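Local coordinates for variant surface glycoprotein MITAT 1.1 (Trypanosoma brucei brucei, PDB 5LY9), which forms a dense coat on the parasite surface, antigenically distinct versions of which are expressed in series to evade the host immune response, at residues A[24-28]-A[91-95]; A[156-160]-A[253-258]. Numbering follows the deposited sequence.

How the contacts relate
Both contacts belong to the A-type domain of the variant surface glycoprotein, and their centres lie only about 8 Å apart, yet they illustrate how chemistry follows depth. Contact 1 is core: two long antiparallel helices, 24-55 and 62-114, meet by packing of S25, V24 and the thioether of M28 on Q91, S94 and A95, all six buried. Contact 2 is partly exposed and holds different elements, a loop (156-160) and the end of helix 244-254 with the chain after it, through charges, a guanidinium stack and a water. The two contacts are joined by the salt bridge E27 OE1 to R159 NH2 (2.8 Å), the probable hydrogen bond S94 OG to E256 OE2 (2.6 Å), and packing of M28 on E256.

Contact 1 (A[24-28]-A[91-95]); sequences VSGEM and QIRSA
Two helical segments, 24-28 and 91-95, run almost antiparallel, their axes 8.8 Å apart at closest approach and 166° between their N-to-C directions. The register pairs M28 with Q91 at one end (CA to CA 5.5 Å) and S25 with A95 at the other (4.4 Å). Each segment closes a helical turn of its own, M28 N to V24 O at 2.8 Å and A95 N to Q91 O at 3.0 Å. At Q91 the partner is M28, whose side chain folds with chi1 and chi2 both m: M28 CG comes to 3.4 Å from Q91 O, and M28 SD to 3.8 Å from Q91 CB. The amide end of Q91 turns elsewhere, to the hydroxyl of Y83 and the backbone of A257. I92 and R93 point away from helix 24-28; I92 packs on M28 of the second subunit, and R93 makes salt bridges with E248 and E251. This is the long antiparallel helical hairpin that forms the backbone of A-type VSG N-terminal domains, and here small residues let its arms come close. S94 points toward the partner helix: V24 CG1, in the t rotamer, lies 3.7 Å from S94 OG, and S94 CB 4.1 Å from M28 SD; the S94 hydroxyl is hydrogen-bonded to E256. A95 completes the fit: A95 CB sits 3.7 Å from S25 OG and 4.3 Å from M28 CG, and A95 CA 4.2 Å from V24 CG1. Beyond this seam S25 and A95 reach R96 and I92 of the second subunit, respectively.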
loop_
_atom_site.group_PDB
_atom_site.type_symbol
_atom_site.label_atom_id
_atom_site.label_comp_id
_atom_site.label_asym_id
_atom_site.label_seq_id
_atom_site.Cartn_x
_atom_site.Cartn_y
_atom_site.Cartn_z
ATOM N N VAL A 24 -9.504 3.794 6.111
ATOM C CA VAL A 24 -9.168 2.654 5.277
ATOM C C VAL A 24 -7.660 2.506 5.061
ATOM O O VAL A 24 -7.150 1.401 5.148
ATOM C CB VAL A 24 -9.967 2.658 3.923
ATOM C CG1 VAL A 24 -9.426 1.606 2.953
ATOM C CG2 VAL A 24 -11.453 2.464 4.205
ATOM N N SER A 25 -6.936 3.586 4.794
ATOM C CA SER A 25 -5.481 3.547 4.560
ATOM C C SER A 25 -4.767 2.944 5.724
ATOM O O SER A 25 -3.901 2.040 5.584
ATOM C CB SER A 25 -4.911 4.907 4.194
ATOM O OG SER A 25 -5.581 5.312 2.996
ATOM N N GLY A 26 -5.108 3.459 6.910
ATOM C CA GLY A 26 -4.591 2.939 8.157
ATOM C C GLY A 26 -4.914 1.494 8.457
ATOM O O GLY A 26 -4.081 0.745 9.005
ATOM N N GLU A 27 -6.103 1.083 8.063
ATOM C CA GLU A 27 -6.451 -0.316 8.216
ATOM C C GLU A 27 -5.663 -1.149 7.241
ATOM O O GLU A 27 -5.207 -2.220 7.641
ATOM C CB GLU A 27 -7.967 -0.588 8.114
ATOM C CG GLU A 27 -8.246 -2.076 8.055
ATOM C CD GLU A 27 -9.651 -2.516 8.438
ATOM O OE1 GLU A 27 -10.070 -3.583 7.877
ATOM O OE2 GLU A 27 -10.255 -1.941 9.411
ATOM N N MET A 28 -5.445 -0.667 6.017
ATOM C CA MET A 28 -4.570 -1.345 5.129
ATOM C C MET A 28 -3.103 -1.447 5.660
ATOM O O MET A 28 -2.417 -2.499 5.479
ATOM C CB MET A 28 -4.678 -0.772 3.722
ATOM C CG MET A 28 -6.013 -1.031 3.063
ATOM S SD MET A 28 -6.323 -2.809 2.863
ATOM C CE MET A 28 -7.159 -3.320 4.363
ATOM N N GLN A 91 -4.055 -4.195 -1.178
ATOM C CA GLN A 91 -4.073 -3.286 -0.004
ATOM C C GLN A 91 -3.817 -1.847 -0.440
ATOM O O GLN A 91 -4.558 -0.935 -0.059
ATOM C CB GLN A 91 -3.165 -3.772 1.070
ATOM C CG GLN A 91 -3.563 -5.122 1.644
ATOM C CD GLN A 91 -2.615 -5.703 2.656
ATOM O OE1 GLN A 91 -1.499 -5.244 2.841
ATOM N NE2 GLN A 91 -3.101 -6.694 3.375
ATOM N N ILE A 92 -2.850 -1.672 -1.350
ATOM C CA ILE A 92 -2.643 -0.377 -1.996
ATOM C C ILE A 92 -3.889 0.032 -2.806
ATOM O O ILE A 92 -4.334 1.227 -2.759
ATOM C CB ILE A 92 -1.372 -0.376 -2.846
ATOM C CG1 ILE A 92 -0.153 -0.491 -1.909
ATOM C CG2 ILE A 92 -1.249 0.903 -3.660
ATOM C CD1 ILE A 92 1.112 -0.601 -2.727
ATOM N N ARG A 93 -4.438 -0.906 -3.543
ATOM C CA ARG A 93 -5.611 -0.632 -4.357
ATOM C C ARG A 93 -6.744 -0.083 -3.457
ATOM O O ARG A 93 -7.407 0.937 -3.765
ATOM C CB ARG A 93 -6.096 -1.865 -5.088
ATOM C CG ARG A 93 -7.274 -1.639 -5.972
ATOM C CD ARG A 93 -7.966 -2.929 -6.314
ATOM N NE ARG A 93 -9.123 -2.667 -7.157
ATOM C CZ ARG A 93 -9.964 -3.605 -7.525
ATOM N NH1 ARG A 93 -9.773 -4.892 -7.166
ATOM N NH2 ARG A 93 -10.953 -3.296 -8.313
ATOM N N SER A 94 -7.004 -0.750 -2.332
ATOM C CA SER A 94 -8.106 -0.325 -1.480
ATOM C C SER A 94 -7.821 1.012 -0.791
ATOM O O SER A 94 -8.711 1.892 -0.719
ATOM C CB SER A 94 -8.431 -1.385 -0.412
ATOM O OG SER A 94 -9.566 -1.030 0.367
ATOM N N ALA A 95 -6.628 1.175 -0.275
ATOM C CA ALA A 95 -6.237 2.471 0.328
ATOM C C ALA A 95 -6.440 3.598 -0.683
ATOM O O ALA A 95 -7.062 4.602 -0.338
ATOM C CB ALA A 95 -4.820 2.424 0.863
#

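Contact 2 (A[156-160]-A[253-258]); sequences AATRT and RNREAK
Polar side chains, not backbone pairing, join the loop 156-160 to the end of helix 244-254 and the chain that follows, in a partly buried contact beside the helical core. The nearest CA atoms, those of R159 and R253, are 10.1 Å apart, so long side chains must span the gap. The loop is largely extended at A157 and T158 (psi near 160°); on the other side, helical geometry holds through R253 and N254, and E256, A257 and K258 are extended. R253, nearly straight from chi1 to chi4, points toward the loop and donates from NH2 to T158 O (2.9 Å), with A157 CB 3.6 Å from the same nitrogen. R159 leaves the loop sideways and, with chi1 and chi2 both m, brings its end over to lay its guanidinium flat on that of R253, centres 3.9 Å apart and planes at 11°. Such arginine stacking brings like charges together, R159 NH1 lying 3.4 Å from R253 NE, and nearby carboxylates offset it. R159 NH2 makes a salt bridge with E256 OE1 at 3.1 Å, and K258 NZ reaches the same oxygen, also at 3.1 Å, creating a three-residue network. One water accepts from R159 NH1 (2.9 Å) and K258 NZ (2.9 Å) and donates to R253 O (2.7 Å), tying the network to the helix end. Further acids lie on neighbouring N-terminal helices: E20 of helix 8-21 pairs with R253 and accepts from T158, while E27 of helix 24-55 pairs with R159; S94 of helix 62-114 is hydrogen-bonded to E256 OE2.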
loop_
_atom_site.group_PDB
_atom_site.type_symbol
_atom_site.label_atom_id
_atom_site.label_comp_id
_atom_site.label_asym_id
_atom_site.label_seq_id
_atom_site.Cartn_x
_atom_site.Cartn_y
_atom_site.Cartn_z
ATOM N N ALA A 156 -8.367 0.424 12.974
ATOM C CA ALA A 156 -9.444 -0.493 12.680
ATOM C C ALA A 156 -10.584 0.430 12.214
ATOM O O ALA A 156 -11.116 1.197 12.999
ATOM C CB ALA A 156 -9.833 -1.244 13.905
ATOM N N ALA A 157 -10.952 0.300 10.954
ATOM C CA ALA A 157 -12.037 1.097 10.354
ATOM C C ALA A 157 -13.414 0.494 10.607
ATOM O O ALA A 157 -13.590 -0.714 10.911
ATOM C CB ALA A 157 -11.780 1.170 8.892
ATOM N N THR A 158 -14.436 1.337 10.533
ATOM C CA THR A 158 -15.786 0.842 10.628
ATOM C C THR A 158 -16.191 0.183 9.316
ATOM O O THR A 158 -15.572 0.398 8.309
ATOM C CB THR A 158 -16.754 1.917 11.038
ATOM O OG1 THR A 158 -16.755 3.007 10.093
ATOM C CG2 THR A 158 -16.415 2.430 12.422
ATOM N N ARG A 159 -17.251 -0.620 9.367
ATOM C CA ARG A 159 -17.707 -1.390 8.248
ATOM C C ARG A 159 -19.187 -1.271 8.045
ATOM O O ARG A 159 -19.823 -2.158 7.435
ATOM C CB ARG A 159 -17.354 -2.865 8.562
ATOM C CG ARG A 159 -15.852 -3.066 8.543
ATOM C CD ARG A 159 -15.399 -3.446 7.166
ATOM N NE ARG A 159 -13.948 -3.629 7.066
ATOM C CZ ARG A 159 -13.339 -4.042 5.957
ATOM N NH1 ARG A 159 -14.002 -4.323 4.846
ATOM N NH2 ARG A 159 -12.032 -4.159 5.976
ATOM N N THR A 160 -19.750 -0.118 8.442
ATOM C CA THR A 160 -21.168 0.081 8.276
ATOM C C THR A 160 -21.533 0.878 7.088
ATOM O O THR A 160 -22.702 0.788 6.612
ATOM C CB THR A 160 -21.751 0.797 9.546
ATOM O OG1 THR A 160 -20.881 1.828 10.015
ATOM C CG2 THR A 160 -21.899 -0.270 10.656
ATOM N N ARG A 253 -12.441 -2.788 -1.614
ATOM C CA ARG A 253 -12.589 -3.151 -0.227
ATOM C C ARG A 253 -12.903 -4.634 -0.071
ATOM O O ARG A 253 -12.340 -5.331 0.793
ATOM C CB ARG A 253 -13.640 -2.255 0.464
ATOM C CG ARG A 253 -13.358 -2.181 1.968
ATOM C CD ARG A 253 -14.326 -1.377 2.734
ATOM N NE ARG A 253 -13.760 -1.015 4.034
ATOM C CZ ARG A 253 -14.451 -0.412 4.990
ATOM N NH1 ARG A 253 -15.783 -0.117 4.826
ATOM N NH2 ARG A 253 -13.789 -0.033 6.112
ATOM N N ASN A 254 -13.800 -5.124 -0.916
ATOM C CA ASN A 254 -14.157 -6.539 -0.825
ATOM C C ASN A 254 -12.985 -7.428 -1.138
ATOM O O ASN A 254 -12.941 -8.574 -0.594
ATOM C CB ASN A 254 -15.272 -6.845 -1.793
ATOM C CG ASN A 254 -16.592 -6.461 -1.265
ATOM O OD1 ASN A 254 -16.768 -6.366 -0.039
ATOM N ND2 ASN A 254 -17.554 -6.226 -2.174
ATOM N N ARG A 255 -12.068 -6.984 -1.984
ATOM C CA ARG A 255 -10.908 -7.825 -2.401
ATOM C C ARG A 255 -9.625 -7.689 -1.604
ATOM O O ARG A 255 -8.601 -8.312 -1.977
ATOM C CB ARG A 255 -10.642 -7.663 -3.917
ATOM C CG ARG A 255 -11.878 -8.217 -4.580
ATOM C CD ARG A 255 -11.947 -8.141 -6.056
ATOM N NE ARG A 255 -13.250 -8.694 -6.486
ATOM C CZ ARG A 255 -13.554 -8.942 -7.753
ATOM N NH1 ARG A 255 -12.654 -8.757 -8.718
ATOM N NH2 ARG A 255 -14.749 -9.400 -8.047
ATOM N N GLU A 256 -9.697 -7.039 -0.444
ATOM C CA GLU A 256 -8.511 -6.829 0.378
ATOM C C GLU A 256 -7.963 -8.177 0.823
ATOM O O GLU A 256 -8.699 -9.048 1.376
ATOM C CB GLU A 256 -8.852 -6.058 1.631
ATOM C CG GLU A 256 -9.221 -4.631 1.341
ATOM C CD GLU A 256 -9.876 -3.885 2.500
ATOM O OE1 GLU A 256 -10.316 -4.534 3.423
ATOM O OE2 GLU A 256 -9.966 -2.615 2.432
ATOM N N ALA A 257 -6.633 -8.333 0.685
ATOM C CA ALA A 257 -5.911 -9.472 1.330
ATOM C C ALA A 257 -5.920 -9.269 2.847
ATOM O O ALA A 257 -5.711 -8.162 3.319
ATOM C CB ALA A 257 -4.463 -9.536 0.847
ATOM N N LYS A 258 -6.070 -10.360 3.572
ATOM C CA LYS A 258 -6.103 -10.380 5.002
ATOM C C LYS A 258 -5.056 -11.313 5.541
ATOM O O LYS A 258 -4.750 -12.371 4.950
ATOM C CB LYS A 258 -7.438 -10.886 5.490
ATOM C CG LYS A 258 -8.739 -10.282 4.895
ATOM C CD LYS A 258 -9.025 -8.924 5.417
ATOM C CE LYS A 258 -10.211 -8.332 4.673
ATOM N NZ LYS A 258 -10.554 -6.989 5.244
HETATM O O HOH W 1 -12.654 -6.339 3.330
#